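Local coordinates for protein AvrL567-A (Melampsora lini, PDB 2OPC) that is an avirulence protein of the flax rust fungus, probably recognised inside the plant by a matching disease-resistance protein, which then triggers defence, at residues Val32-Asp37 with Ile119-Val124. Residues are numbered along the deposited sequence; the frame is centred on the assembly and turned at random.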
ATOM      1  N   VAL A  32       9.258  -3.811  -0.886  1.00 27.29           N
ATOM      2  CA  VAL A  32       8.853  -2.827   0.094  1.00 28.74           C
ATOM      3  C   VAL A  32       7.986  -3.494   1.135  1.00 30.00           C
ATOM      4  O   VAL A  32       7.009  -4.167   0.780  1.00 30.46           O
ATOM      5  CB  VAL A  32       8.056  -1.701  -0.627  1.00 30.86           C
ATOM      6  CG1 VAL A  32       7.515  -0.663   0.345  1.00 34.50           C
ATOM      7  CG2 VAL A  32       8.934  -0.992  -1.650  1.00 32.09           C
ATOM      8  N   LYS A  33       8.349  -3.342   2.401  1.00 28.02           N
ATOM      9  CA  LYS A  33       7.457  -3.808   3.476  1.00 28.66           C
ATOM     10  C   LYS A  33       6.538  -2.678   3.853  1.00 28.13           C
ATOM     11  O   LYS A  33       6.814  -1.468   3.632  1.00 28.14           O
ATOM     12  CB  LYS A  33       8.162  -4.369   4.709  1.00 31.13           C
ATOM     13  CG  LYS A  33       9.132  -3.489   5.295  1.00 30.82           C
ATOM     14  CD  LYS A  33       9.830  -4.210   6.493  1.00 32.22           C
ATOM     15  CE  LYS A  33      10.804  -3.292   7.152  1.00 28.33           C
ATOM     16  NZ  LYS A  33      11.229  -3.777   8.476  1.00 30.44           N
ATOM     17  N   VAL A  34       5.377  -3.091   4.388  1.00 27.87           N
ATOM     18  CA  VAL A  34       4.265  -2.187   4.682  1.00 27.81           C
ATOM     19  C   VAL A  34       3.746  -2.430   6.086  1.00 28.59           C
ATOM     20  O   VAL A  34       3.594  -3.597   6.473  1.00 28.87           O
ATOM     21  CB  VAL A  34       3.091  -2.381   3.673  1.00 28.78           C
ATOM     22  CG1 VAL A  34       2.067  -1.243   3.780  1.00 30.98           C
ATOM     23  CG2 VAL A  34       3.607  -2.476   2.248  1.00 29.16           C
ATOM     24  N   LYS A  35       3.445  -1.363   6.826  1.00 27.58           N
ATOM     25  CA  LYS A  35       2.764  -1.510   8.126  1.00 27.87           C
ATOM     26  C   LYS A  35       1.763  -0.362   8.237  1.00 27.96           C
ATOM     27  O   LYS A  35       1.736   0.520   7.377  1.00 28.21           O
ATOM     28  CB  LYS A  35       3.767  -1.464   9.310  1.00 28.69           C
ATOM     29  CG  LYS A  35       4.372  -0.076   9.530  1.00 27.95           C
ATOM     30  CD  LYS A  35       5.220  -0.052  10.787  1.00 29.10           C
ATOM     31  CE  LYS A  35       5.747   1.364  11.030  1.00 29.79           C
ATOM     32  NZ  LYS A  35       6.482   1.432  12.349  1.00 32.57           N
ATOM     33  N   TRP A  36       0.956  -0.361   9.295  1.00 27.78           N
ATOM     34  CA  TRP A  36       0.066   0.760   9.523  1.00 27.36           C
ATOM     35  C   TRP A  36       0.735   1.864  10.300  1.00 29.04           C
ATOM     36  O   TRP A  36       1.609   1.624  11.130  1.00 28.78           O
ATOM     37  CB  TRP A  36      -1.200   0.303  10.283  1.00 28.39           C
ATOM     38  CG  TRP A  36      -2.122  -0.522   9.461  1.00 29.43           C
ATOM     39  CD1 TRP A  36      -2.413  -1.863   9.603  1.00 28.42           C
ATOM     40  CD2 TRP A  36      -2.935  -0.043   8.400  1.00 31.86           C
ATOM     41  NE1 TRP A  36      -3.322  -2.264   8.659  1.00 29.93           N
ATOM     42  CE2 TRP A  36      -3.676  -1.157   7.913  1.00 31.72           C
ATOM     43  CE3 TRP A  36      -3.101   1.222   7.797  1.00 34.57           C
ATOM     44  CZ2 TRP A  36      -4.600  -1.031   6.866  1.00 33.63           C
ATOM     45  CZ3 TRP A  36      -4.006   1.342   6.745  1.00 34.12           C
ATOM     46  CH2 TRP A  36      -4.738   0.212   6.282  1.00 32.25           C
ATOM     47  N   ASP A  37       0.240   3.091  10.104  1.00 28.00           N
ATOM     48  CA  ASP A  37       0.810   4.236  10.796  1.00 29.29           C
ATOM     49  C   ASP A  37       0.621   4.172  12.279  1.00 29.48           C
ATOM     50  O   ASP A  37       1.552   4.498  13.044  1.00 31.35           O
ATOM     51  CB  ASP A  37       0.303   5.560  10.178  1.00 28.85           C
ATOM     52  CG  ASP A  37      -1.236   5.699  10.187  1.00 29.83           C
ATOM     53  OD1 ASP A  37      -1.993   4.715  10.253  1.00 28.52           O
ATOM     54  OD2 ASP A  37      -1.702   6.859  10.132  1.00 32.15           O
ATOM     55  N   ILE A 119      -7.455  -3.637   2.414  1.00 28.90           N
ATOM     56  CA  ILE A 119      -7.240  -2.865   1.181  1.00 29.04           C
ATOM     57  C   ILE A 119      -6.384  -3.737   0.255  1.00 28.68           C
ATOM     58  O   ILE A 119      -5.786  -4.727   0.644  1.00 29.14           O
ATOM     59  CB  ILE A 119      -6.551  -1.487   1.435  1.00 28.63           C
ATOM     60  CG1 ILE A 119      -5.096  -1.629   1.948  1.00 28.96           C
ATOM     61  CG2 ILE A 119      -7.407  -0.664   2.411  1.00 29.24           C
ATOM     62  CD1 ILE A 119      -4.410  -0.275   2.107  1.00 28.75           C
ATOM     63  N   LYS A 120      -6.432  -3.360  -1.025  1.00 28.88           N
ATOM     64  CA  LYS A 120      -5.612  -4.039  -2.072  1.00 29.10           C
ATOM     65  C   LYS A 120      -4.588  -3.063  -2.597  1.00 28.94           C
ATOM     66  O   LYS A 120      -4.964  -2.050  -3.193  1.00 28.78           O
ATOM     67  CB  LYS A 120      -6.499  -4.483  -3.232  1.00 28.77           C
ATOM     68  CG  LYS A 120      -7.532  -5.554  -2.895  1.00 30.53           C
ATOM     69  CD  LYS A 120      -8.352  -5.912  -4.191  1.00 29.82           C
ATOM     70  CE  LYS A 120      -9.482  -6.826  -3.904  1.00 32.59           C
ATOM     71  NZ  LYS A 120     -10.083  -7.216  -5.200  1.00 34.75           N
ATOM     72  N   ILE A 121      -3.304  -3.411  -2.418  1.00 28.53           N
ATOM     73  CA  ILE A 121      -2.197  -2.508  -2.842  1.00 28.85           C
ATOM     74  C   ILE A 121      -1.150  -3.296  -3.604  1.00 29.27           C
ATOM     75  O   ILE A 121      -1.001  -4.507  -3.459  1.00 28.41           O
ATOM     76  CB  ILE A 121      -1.555  -1.743  -1.653  1.00 29.14           C
ATOM     77  CG1 ILE A 121      -1.147  -2.723  -0.543  1.00 30.89           C
ATOM     78  CG2 ILE A 121      -2.541  -0.675  -1.170  1.00 30.73           C
ATOM     79  CD1 ILE A 121      -0.418  -2.040   0.675  1.00 29.48           C
ATOM     80  N   LYS A 122      -0.435  -2.571  -4.477  1.00 29.81           N
ATOM     81  CA  LYS A 122       0.677  -3.186  -5.211  1.00 29.21           C
ATOM     82  C   LYS A 122       1.592  -2.067  -5.722  1.00 29.64           C
ATOM     83  O   LYS A 122       1.228  -0.894  -5.724  1.00 30.09           O
ATOM     84  CB  LYS A 122       0.154  -4.013  -6.398  1.00 30.19           C
ATOM     85  CG  LYS A 122      -0.538  -3.162  -7.468  1.00 30.49           C
ATOM     86  CD  LYS A 122      -1.120  -4.067  -8.578  1.00 31.07           C
ATOM     87  CE  LYS A 122      -1.845  -3.235  -9.597  1.00 33.37           C
ATOM     88  NZ  LYS A 122      -2.215  -4.106 -10.757  1.00 35.73           N
ATOM     89  N   LEU A 123       2.773  -2.470  -6.167  1.00 28.80           N
ATOM     90  CA  LEU A 123       3.693  -1.531  -6.807  1.00 28.73           C
ATOM     91  C   LEU A 123       3.722  -1.738  -8.292  1.00 28.61           C
ATOM     92  O   LEU A 123       3.669  -2.866  -8.774  1.00 28.97           O
ATOM     93  CB  LEU A 123       5.136  -1.814  -6.348  1.00 29.43           C
ATOM     94  CG  LEU A 123       5.393  -1.679  -4.853  1.00 29.15           C
ATOM     95  CD1 LEU A 123       6.871  -2.020  -4.551  1.00 30.40           C
ATOM     96  CD2 LEU A 123       4.999  -0.254  -4.361  1.00 30.90           C
ATOM     97  N   VAL A 124       3.892  -0.618  -8.978  1.00 28.39           N
ATOM     98  CA  VAL A 124       4.275  -0.662 -10.401  1.00 29.13           C
ATOM     99  C   VAL A 124       5.458   0.301 -10.562  1.00 28.47           C
ATOM    100  O   VAL A 124       5.597   1.261  -9.823  1.00 28.54           O
ATOM    101  CB  VAL A 124       3.134  -0.276 -11.408  1.00 29.03           C
ATOM    102  CG1 VAL A 124       1.919  -1.196 -11.244  1.00 32.11           C
ATOM    103  CG2 VAL A 124       2.699   1.176 -11.303  1.00 30.16           C
TER
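With chi1 of 52°, I121 sets CG1 between its backbone N and carbonyl carbon, and an extended chi2 of 177° then carries CD1 out to V34, where it meets V34 CG1 tip to tip at 4.1 Å. L123 differs: its CG stands anti to the carbonyl carbon, the chain continues extended to CD1, and the side chain slants across that of V32, with CD1 3.7 Å from V32 CG2. At the third level the indole of W36 spans a wider gap, its CH2 lying 4.2 Å from I119 CD1, which approaches the ring at a slant. The CA separations record this divergence, rising from 8.7 Å for V32 and L123 to 11.7 Å for W36 and I119. The 9.9 Å between the segment axes, bridged by side chains alone, is consistent with two packed layers of a beta-sandwich: strand 32-36 is central in a three-stranded antiparallel sheet, strand 118-125 is an inner strand of a four-stranded one, and the axes run roughly antiparallel, at 155°. L28 of strand 25-28 touches V34, I121 and L123, while F46 of strand 44-48 packs on V32 and V34. The buried indole has its NE1 hydrogen-bonded to Y19 O and stacks with F18, which should limit its rotation.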